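Local structure of rhamnosidase B (Bacillus sp., 2OKX) at residues H659-Y664 with K704-S709; L603-A608 with F631-A636; G672-A677 with T696-F701. The protein hydrolyses terminal non-reducing alpha-L-rhamnose residues from alpha-L-rhamnosides, as a member of glycoside hydrolase family 78. One frame throughout, in Å; residues are numbered along the deposited sequence.

Overall arrangement
All three contacts lie on the same side of the chain's centre, within the 6-hairpin glycosidase domain whose helices form the alpha barrel. Interaction 2 comes first along the chain, setting the turn at 603-608 against helix 627-644. Interaction 1 then pairs helix 647-665 with helix 696-715, and interaction 3 is nested in the loop it closes, tying 672-677 to the start of that same helix 696-715. The centres of interactions 1 and 2 are about 11 Å apart, those of 1 and 3 about 12 Å, and those of 2 and 3 about 18 Å. Leu661 packs on Ile634, and Phe632 meets Phe701, so the three contacts form one connected patch of packing among these helices.

Interaction 1 (H659-Y664 with K704-S709); sequences HTLTHY and KALRDS
Leu661 reaches across from helix 647-665 and puts its two methyls on three residues of helix 696-715. CD1 of Leu661 makes the shortest contact, 3.5 Å from CB of Ser709. CD2 turns the other way, meeting CD2 of Leu706 at 4.1 Å, where the two leucine side chains cross obliquely, and lying 4.3 Å from CB of Ala705. The torsions explain this division: with CG anti to the carbonyl carbon (chi1 -78°) and CD1 extended away from CA (chi2 178°), CD1 carries the chain straight on toward Ser709, while CD2 branches off to the flank.

The helices stand well apart here, and Leu661 spans the gap. Their axes come no closer than 11.0 Å over these turns and run roughly antiparallel, at 149°, with Leu661 and Leu706 the nearest pair by CA, at 7.1 Å.

Further out, Ile634 of helix 627-644 and Phe725 of helix 723-739 also touch Leu661, so four helices of the barrel meet around it. Polar bonds elsewhere on the two helices tie them to their surroundings: Thr660 OG1 and Tyr664 OH bond to the carbonyls of Pro612 and Leu613, and Asp708 forms a salt bridge with Arg638.

Between the two segments the contact is wholly van der Waals, so the fit depends on the shape of the leucine side chain rather than on directional bonds.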
# COMPACT_ATOMS: atom_id res chain seq x y z
N HIS A 659 -11.15 14.77 -21.63
CA HIS A 659 -12.36 14.61 -20.83
C HIS A 659 -12.24 15.16 -19.41
O HIS A 659 -13.08 15.95 -18.98
CB HIS A 659 -12.75 13.13 -20.78
CG HIS A 659 -13.94 12.85 -19.91
ND1 HIS A 659 -15.20 13.32 -20.19
CD2 HIS A 659 -14.05 12.15 -18.76
CE1 HIS A 659 -16.04 12.93 -19.25
NE2 HIS A 659 -15.36 12.21 -18.37
N THR A 660 -11.20 14.76 -18.69
CA THR A 660 -11.04 15.22 -17.31
C THR A 660 -10.68 16.71 -17.22
O THR A 660 -11.17 17.41 -16.33
CB THR A 660 -9.98 14.38 -16.55
OG1 THR A 660 -10.06 14.66 -15.15
CG2 THR A 660 -8.57 14.69 -17.05
N LEU A 661 -9.84 17.19 -18.12
CA LEU A 661 -9.47 18.60 -18.10
C LEU A 661 -10.69 19.48 -18.36
O LEU A 661 -10.84 20.55 -17.77
CB LEU A 661 -8.39 18.90 -19.14
CG LEU A 661 -6.96 18.49 -18.75
CD1 LEU A 661 -6.01 18.82 -19.89
CD2 LEU A 661 -6.55 19.23 -17.48
N THR A 662 -11.56 19.02 -19.25
CA THR A 662 -12.78 19.75 -19.57
C THR A 662 -13.60 19.97 -18.30
O THR A 662 -14.08 21.07 -18.05
CB THR A 662 -13.64 18.99 -20.60
OG1 THR A 662 -12.94 18.92 -21.85
CG2 THR A 662 -14.99 19.68 -20.80
N HIS A 663 -13.73 18.92 -17.49
CA HIS A 663 -14.50 19.04 -16.26
C HIS A 663 -13.80 19.83 -15.16
O HIS A 663 -14.47 20.45 -14.33
CB HIS A 663 -14.90 17.65 -15.76
CG HIS A 663 -15.95 17.00 -16.60
ND1 HIS A 663 -15.68 16.46 -17.84
CD2 HIS A 663 -17.28 16.86 -16.41
CE1 HIS A 663 -16.80 16.01 -18.38
NE2 HIS A 663 -17.79 16.24 -17.53
N TYR A 664 -12.48 19.84 -15.14
CA TYR A 664 -11.78 20.63 -14.12
C TYR A 664 -11.98 22.11 -14.41
O TYR A 664 -12.09 22.93 -13.49
CB TYR A 664 -10.28 20.30 -14.09
CG TYR A 664 -9.94 19.14 -13.18
CD1 TYR A 664 -9.82 17.85 -13.67
CD2 TYR A 664 -9.78 19.35 -11.80
CE1 TYR A 664 -9.56 16.77 -12.82
CE2 TYR A 664 -9.52 18.28 -10.94
CZ TYR A 664 -9.41 17.00 -11.46
OH TYR A 664 -9.17 15.94 -10.60
N LYS A 704 -0.18 24.10 -15.81
CA LYS A 704 0.80 23.21 -16.43
C LYS A 704 0.16 21.98 -17.05
O LYS A 704 0.59 21.51 -18.09
CB LYS A 704 1.86 22.79 -15.41
CG LYS A 704 2.99 21.98 -16.04
CD LYS A 704 3.98 21.47 -15.00
CE LYS A 704 4.93 20.46 -15.62
NZ LYS A 704 5.77 19.79 -14.58
N ALA A 705 -0.88 21.45 -16.40
CA ALA A 705 -1.57 20.27 -16.91
C ALA A 705 -2.23 20.61 -18.24
O ALA A 705 -2.19 19.82 -19.19
CB ALA A 705 -2.62 19.80 -15.91
N LEU A 706 -2.85 21.78 -18.31
CA LEU A 706 -3.51 22.23 -19.53
C LEU A 706 -2.51 22.32 -20.68
O LEU A 706 -2.81 21.99 -21.82
CB LEU A 706 -4.16 23.59 -19.30
CG LEU A 706 -5.39 23.58 -18.39
CD1 LEU A 706 -5.68 24.99 -17.89
CD2 LEU A 706 -6.57 23.01 -19.15
N ARG A 707 -1.30 22.79 -20.36
CA ARG A 707 -0.25 22.92 -21.36
C ARG A 707 0.38 21.57 -21.70
O ARG A 707 0.57 21.25 -22.87
CB ARG A 707 0.81 23.91 -20.86
CG ARG A 707 0.29 25.34 -20.81
CD ARG A 707 1.20 26.26 -20.03
NE ARG A 707 0.73 27.64 -20.12
CZ ARG A 707 1.16 28.63 -19.33
NH1 ARG A 707 0.68 29.85 -19.49
NH2 ARG A 707 2.05 28.38 -18.38
N ASP A 708 0.68 20.78 -20.67
CA ASP A 708 1.28 19.47 -20.88
C ASP A 708 0.38 18.60 -21.77
O ASP A 708 0.87 17.75 -22.51
CB ASP A 708 1.49 18.75 -19.54
CG ASP A 708 2.66 19.32 -18.76
OD1 ASP A 708 2.78 19.00 -17.55
OD2 ASP A 708 3.46 20.09 -19.33
N SER A 709 -0.93 18.84 -21.70
CA SER A 709 -1.89 18.06 -22.49
C SER A 709 -1.66 18.19 -24.00
O SER A 709 -1.99 17.28 -24.76
CB SER A 709 -3.32 18.49 -22.16
OG SER A 709 -3.58 19.81 -22.62

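Interaction 2 (L603-A608 with F631-A636); sequences LVPGSA and FFWILA
Val604 lies over one face of the Trp633 indole, its CB 3.8 Å from the centroid of the five-membered ring and 23° off the normal, a CH-pi contact. Its two methyls divide the ring between them: CG2 comes to 3.4 Å from CD1 of Trp633, while CG1 stands over the five-membered ring, 4.0 Å from CE2 of Trp633. That spread follows from the valine rotamer, in which CG1 is anti to the backbone N (chi1 -180°) and CG2 anti to the carbonyl carbon. Pro605 extends the apolar contact to the six-membered ring, its CG 3.6 Å from CZ2 of Trp633.

Trp633 itself has CG swung anti to its own backbone N (chi1 169°), which throws the indole out from helix 627-644 toward the turn. In the alpha barrel of this glycosidase domain, that turn is the short 3-10 segment following helix 595-603, and the indole spans from helix 627-644 to this turn. The polar end of the ring is used as well: NE1 donates to the carbonyl O of Leu601, in helix 595-603 just ahead of the turn, which helps fix the indole's rotation. Tyr614 meets the indole edge-to-face, and Ile653 and Ala656 of helix 647-665 pack on it.

Within the turn, the carbonyl O of Val604 is gripped twice, by the backbone N of Ser607 and by its hydroxyl, the latter at 2.9 Å from OG to O. Leu603 O and Gly606 O take hydrogen bonds from Trp67 NE1 and Lys69 NZ, residues of the N-terminal domain.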
# COMPACT_ATOMS: atom_id res chain seq x y z
N LEU A 603 -5.41 2.33 -16.20
CA LEU A 603 -6.41 2.02 -15.17
C LEU A 603 -7.16 3.24 -14.65
O LEU A 603 -8.31 3.13 -14.22
CB LEU A 603 -5.74 1.30 -13.99
CG LEU A 603 -5.37 -0.18 -14.15
CD1 LEU A 603 -4.55 -0.65 -12.96
CD2 LEU A 603 -6.65 -1.00 -14.28
N VAL A 604 -6.51 4.40 -14.68
CA VAL A 604 -7.12 5.62 -14.16
C VAL A 604 -8.44 6.04 -14.81
O VAL A 604 -9.40 6.36 -14.11
CB VAL A 604 -6.12 6.80 -14.22
CG1 VAL A 604 -6.77 8.07 -13.67
CG2 VAL A 604 -4.88 6.46 -13.40
N PRO A 605 -8.52 6.04 -16.16
CA PRO A 605 -9.77 6.44 -16.81
C PRO A 605 -10.95 5.54 -16.46
O PRO A 605 -12.11 5.89 -16.71
CB PRO A 605 -9.42 6.37 -18.30
CG PRO A 605 -7.96 6.73 -18.31
CD PRO A 605 -7.43 5.91 -17.14
N GLY A 606 -10.66 4.38 -15.88
CA GLY A 606 -11.71 3.46 -15.50
C GLY A 606 -12.58 4.00 -14.37
O GLY A 606 -13.65 3.45 -14.09
N SER A 607 -12.13 5.07 -13.73
CA SER A 607 -12.89 5.68 -12.64
C SER A 607 -13.78 6.81 -13.15
O SER A 607 -14.41 7.52 -12.37
CB SER A 607 -11.93 6.24 -11.58
OG SER A 607 -11.21 7.35 -12.08
N ALA A 608 -13.83 6.98 -14.47
CA ALA A 608 -14.65 8.02 -15.09
C ALA A 608 -16.12 7.93 -14.68
O ALA A 608 -16.76 8.96 -14.49
CB ALA A 608 -14.52 7.94 -16.61
N PHE A 631 -3.74 15.66 -12.07
CA PHE A 631 -2.86 16.47 -12.89
C PHE A 631 -1.53 15.74 -13.07
O PHE A 631 -0.90 15.83 -14.13
CB PHE A 631 -2.61 17.85 -12.25
CG PHE A 631 -3.87 18.65 -12.02
CD1 PHE A 631 -5.00 18.45 -12.81
CD2 PHE A 631 -3.91 19.63 -11.03
CE1 PHE A 631 -6.16 19.21 -12.61
CE2 PHE A 631 -5.06 20.39 -10.82
CZ PHE A 631 -6.19 20.18 -11.61
N PHE A 632 -1.09 15.02 -12.03
CA PHE A 632 0.17 14.29 -12.12
C PHE A 632 0.01 13.10 -13.06
O PHE A 632 0.98 12.65 -13.67
CB PHE A 632 0.64 13.82 -10.74
CG PHE A 632 1.02 14.95 -9.82
CD1 PHE A 632 1.47 16.16 -10.33
CD2 PHE A 632 0.93 14.80 -8.44
CE1 PHE A 632 1.81 17.22 -9.49
CE2 PHE A 632 1.27 15.84 -7.59
CZ PHE A 632 1.72 17.06 -8.11
N TRP A 633 -1.22 12.60 -13.17
CA TRP A 633 -1.51 11.48 -14.06
C TRP A 633 -1.32 11.98 -15.50
O TRP A 633 -0.76 11.27 -16.34
CB TRP A 633 -2.96 11.01 -13.88
CG TRP A 633 -3.42 10.05 -14.95
CD1 TRP A 633 -3.01 8.75 -15.11
CD2 TRP A 633 -4.34 10.32 -16.01
NE1 TRP A 633 -3.63 8.20 -16.22
CE2 TRP A 633 -4.44 9.14 -16.79
CE3 TRP A 633 -5.09 11.44 -16.39
CZ2 TRP A 633 -5.27 9.05 -17.92
CZ3 TRP A 633 -5.91 11.36 -17.51
CH2 TRP A 633 -5.99 10.17 -18.26
N ILE A 634 -1.80 13.19 -15.78
CA ILE A 634 -1.65 13.75 -17.11
C ILE A 634 -0.16 13.91 -17.40
O ILE A 634 0.32 13.59 -18.48
CB ILE A 634 -2.37 15.11 -17.23
CG1 ILE A 634 -3.89 14.89 -17.14
CG2 ILE A 634 -2.01 15.78 -18.55
CD1 ILE A 634 -4.71 16.17 -17.11
N LEU A 635 0.57 14.41 -16.41
CA LEU A 635 2.01 14.60 -16.54
C LEU A 635 2.65 13.25 -16.85
O LEU A 635 3.44 13.13 -17.79
CB LEU A 635 2.59 15.14 -15.23
CG LEU A 635 3.83 16.05 -15.29
CD1 LEU A 635 4.49 16.06 -13.93
CD2 LEU A 635 4.80 15.59 -16.35
N ALA A 636 2.30 12.24 -16.07
CA ALA A 636 2.86 10.90 -16.27
C ALA A 636 2.56 10.37 -17.67
O ALA A 636 3.40 9.69 -18.27
CB ALA A 636 2.32 9.94 -15.21

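Interaction 3 (G672-A677 with T696-F701); sequences GLLNMA and THQNLF
The carboxamide of Asn699 meets the backbone N-H and C=O of Leu674 with its two ends, and the beta carbons of Leu674 and Leu673 lie obliquely off opposite sides of its plane. OD1 takes the backbone N-H of Leu674 at 2.7 Å from N, in the carbonyl plane and on a lone pair, with an N-H...O angle of 153°. ND2 of Asn699 donates a longer bond to Leu674 O, 3.3 Å away and 16° out of the amide plane. CB of Leu674 is 3.2 Å from OD1 on the one side, and CB of Leu673 3.8 Å from OD1 on the other. ND2 also bonds to Val695 O, so the donor and acceptor ends of the group are told apart.

Gln698 adds a bridged grip. Its CG stands between backbone N and carbonyl carbon (chi1 48°) and the chain runs out extended, bringing NE2 to 2.7 Å from a water that in turn donates to Leu674 O at 2.9 Å. The Leu674 and Gln698 side chains cross at about a right angle, CD2 of Leu674 4.2 Å from NE2 of Gln698.

The link fastens the extended, irregular run 672-677 to the first turn of helix 696-715, with Leu673 also resting on helix 723-739. Replacing Asn699 by a leucine would probably strip the Leu674 N-H and carbonyl of their direct partners, leaving the run held mainly through the water and packing. One side-chain amide thus pairs with both the N-H and the C=O of a buried residue, as a neighbouring strand's peptide groups might.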
# COMPACT_ATOMS: atom_id res chain seq x y z
N GLY A 672 -12.18 33.53 -11.89
CA GLY A 672 -11.31 33.03 -12.94
C GLY A 672 -10.26 32.09 -12.36
O GLY A 672 -9.23 31.84 -12.98
N LEU A 673 -10.54 31.58 -11.17
CA LEU A 673 -9.63 30.66 -10.48
C LEU A 673 -10.33 29.35 -10.15
O LEU A 673 -11.56 29.30 -10.04
CB LEU A 673 -9.12 31.30 -9.19
CG LEU A 673 -8.31 32.59 -9.32
CD1 LEU A 673 -8.09 33.21 -7.95
CD2 LEU A 673 -6.98 32.30 -10.00
N LEU A 674 -9.54 28.29 -10.00
CA LEU A 674 -10.09 26.98 -9.67
C LEU A 674 -10.61 27.01 -8.24
O LEU A 674 -9.85 27.21 -7.30
CB LEU A 674 -9.02 25.90 -9.81
CG LEU A 674 -9.47 24.47 -9.53
CD1 LEU A 674 -10.53 24.06 -10.53
CD2 LEU A 674 -8.27 23.53 -9.60
N ASN A 675 -11.92 26.82 -8.08
CA ASN A 675 -12.53 26.82 -6.76
C ASN A 675 -13.22 25.48 -6.56
O ASN A 675 -14.15 25.14 -7.30
CB ASN A 675 -13.56 27.95 -6.65
CG ASN A 675 -13.94 28.25 -5.21
OD1 ASN A 675 -14.04 27.35 -4.38
ND2 ASN A 675 -14.15 29.53 -4.91
N MET A 676 -12.79 24.72 -5.56
CA MET A 676 -13.38 23.41 -5.33
C MET A 676 -13.58 23.02 -3.88
O MET A 676 -12.83 23.43 -3.00
CB MET A 676 -12.53 22.33 -6.00
CG MET A 676 -12.43 22.45 -7.50
SD MET A 676 -11.36 21.18 -8.15
CE MET A 676 -12.51 19.84 -8.37
N ALA A 677 -14.61 22.21 -3.65
CA ALA A 677 -14.92 21.71 -2.32
C ALA A 677 -14.47 20.26 -2.34
O ALA A 677 -15.19 19.39 -2.80
CB ALA A 677 -16.42 21.79 -2.05
N THR A 696 -3.91 27.68 -4.05
CA THR A 696 -2.92 28.08 -5.05
C THR A 696 -2.16 26.96 -5.76
O THR A 696 -2.14 26.91 -6.99
CB THR A 696 -1.91 29.08 -4.46
OG1 THR A 696 -2.61 30.17 -3.85
CG2 THR A 696 -0.99 29.63 -5.55
N HIS A 697 -1.55 26.04 -5.01
CA HIS A 697 -0.78 24.99 -5.66
C HIS A 697 -1.52 24.21 -6.76
O HIS A 697 -0.95 23.98 -7.82
CB HIS A 697 -0.15 24.03 -4.63
CG HIS A 697 -1.13 23.30 -3.77
ND1 HIS A 697 -2.11 22.48 -4.28
CD2 HIS A 697 -1.23 23.21 -2.42
CE1 HIS A 697 -2.78 21.92 -3.29
NE2 HIS A 697 -2.27 22.35 -2.15
N GLN A 698 -2.77 23.82 -6.53
CA GLN A 698 -3.48 23.08 -7.57
C GLN A 698 -3.93 23.98 -8.72
O GLN A 698 -4.18 23.51 -9.83
CB GLN A 698 -4.68 22.30 -7.00
CG GLN A 698 -5.60 23.07 -6.07
CD GLN A 698 -6.70 22.17 -5.51
OE1 GLN A 698 -6.43 21.05 -5.09
NE2 GLN A 698 -7.93 22.66 -5.51
N ASN A 699 -4.02 25.28 -8.46
CA ASN A 699 -4.38 26.22 -9.52
C ASN A 699 -3.19 26.28 -10.47
O ASN A 699 -3.35 26.29 -11.69
CB ASN A 699 -4.67 27.60 -8.92
CG ASN A 699 -6.15 27.83 -8.68
OD1 ASN A 699 -6.88 28.23 -9.59
ND2 ASN A 699 -6.60 27.56 -7.46
N LEU A 700 -2.00 26.31 -9.90
CA LEU A 700 -0.76 26.37 -10.67
C LEU A 700 -0.56 25.09 -11.49
O LEU A 700 -0.19 25.15 -12.66
CB LEU A 700 0.43 26.57 -9.73
CG LEU A 700 0.47 27.90 -8.97
CD1 LEU A 700 1.50 27.83 -7.86
CD2 LEU A 700 0.79 29.04 -9.93
N PHE A 701 -0.81 23.93 -10.87
CA PHE A 701 -0.64 22.67 -11.58
C PHE A 701 -1.68 22.49 -12.69
O PHE A 701 -1.44 21.79 -13.66
CB PHE A 701 -0.69 21.50 -10.60
CG PHE A 701 0.64 21.16 -9.98
CD1 PHE A 701 0.77 20.97 -8.61
CD2 PHE A 701 1.78 21.02 -10.78
CE1 PHE A 701 2.00 20.65 -8.04
CE2 PHE A 701 3.02 20.70 -10.22
CZ PHE A 701 3.13 20.51 -8.84
O HOH W 1 -8.94 25.18 -5.41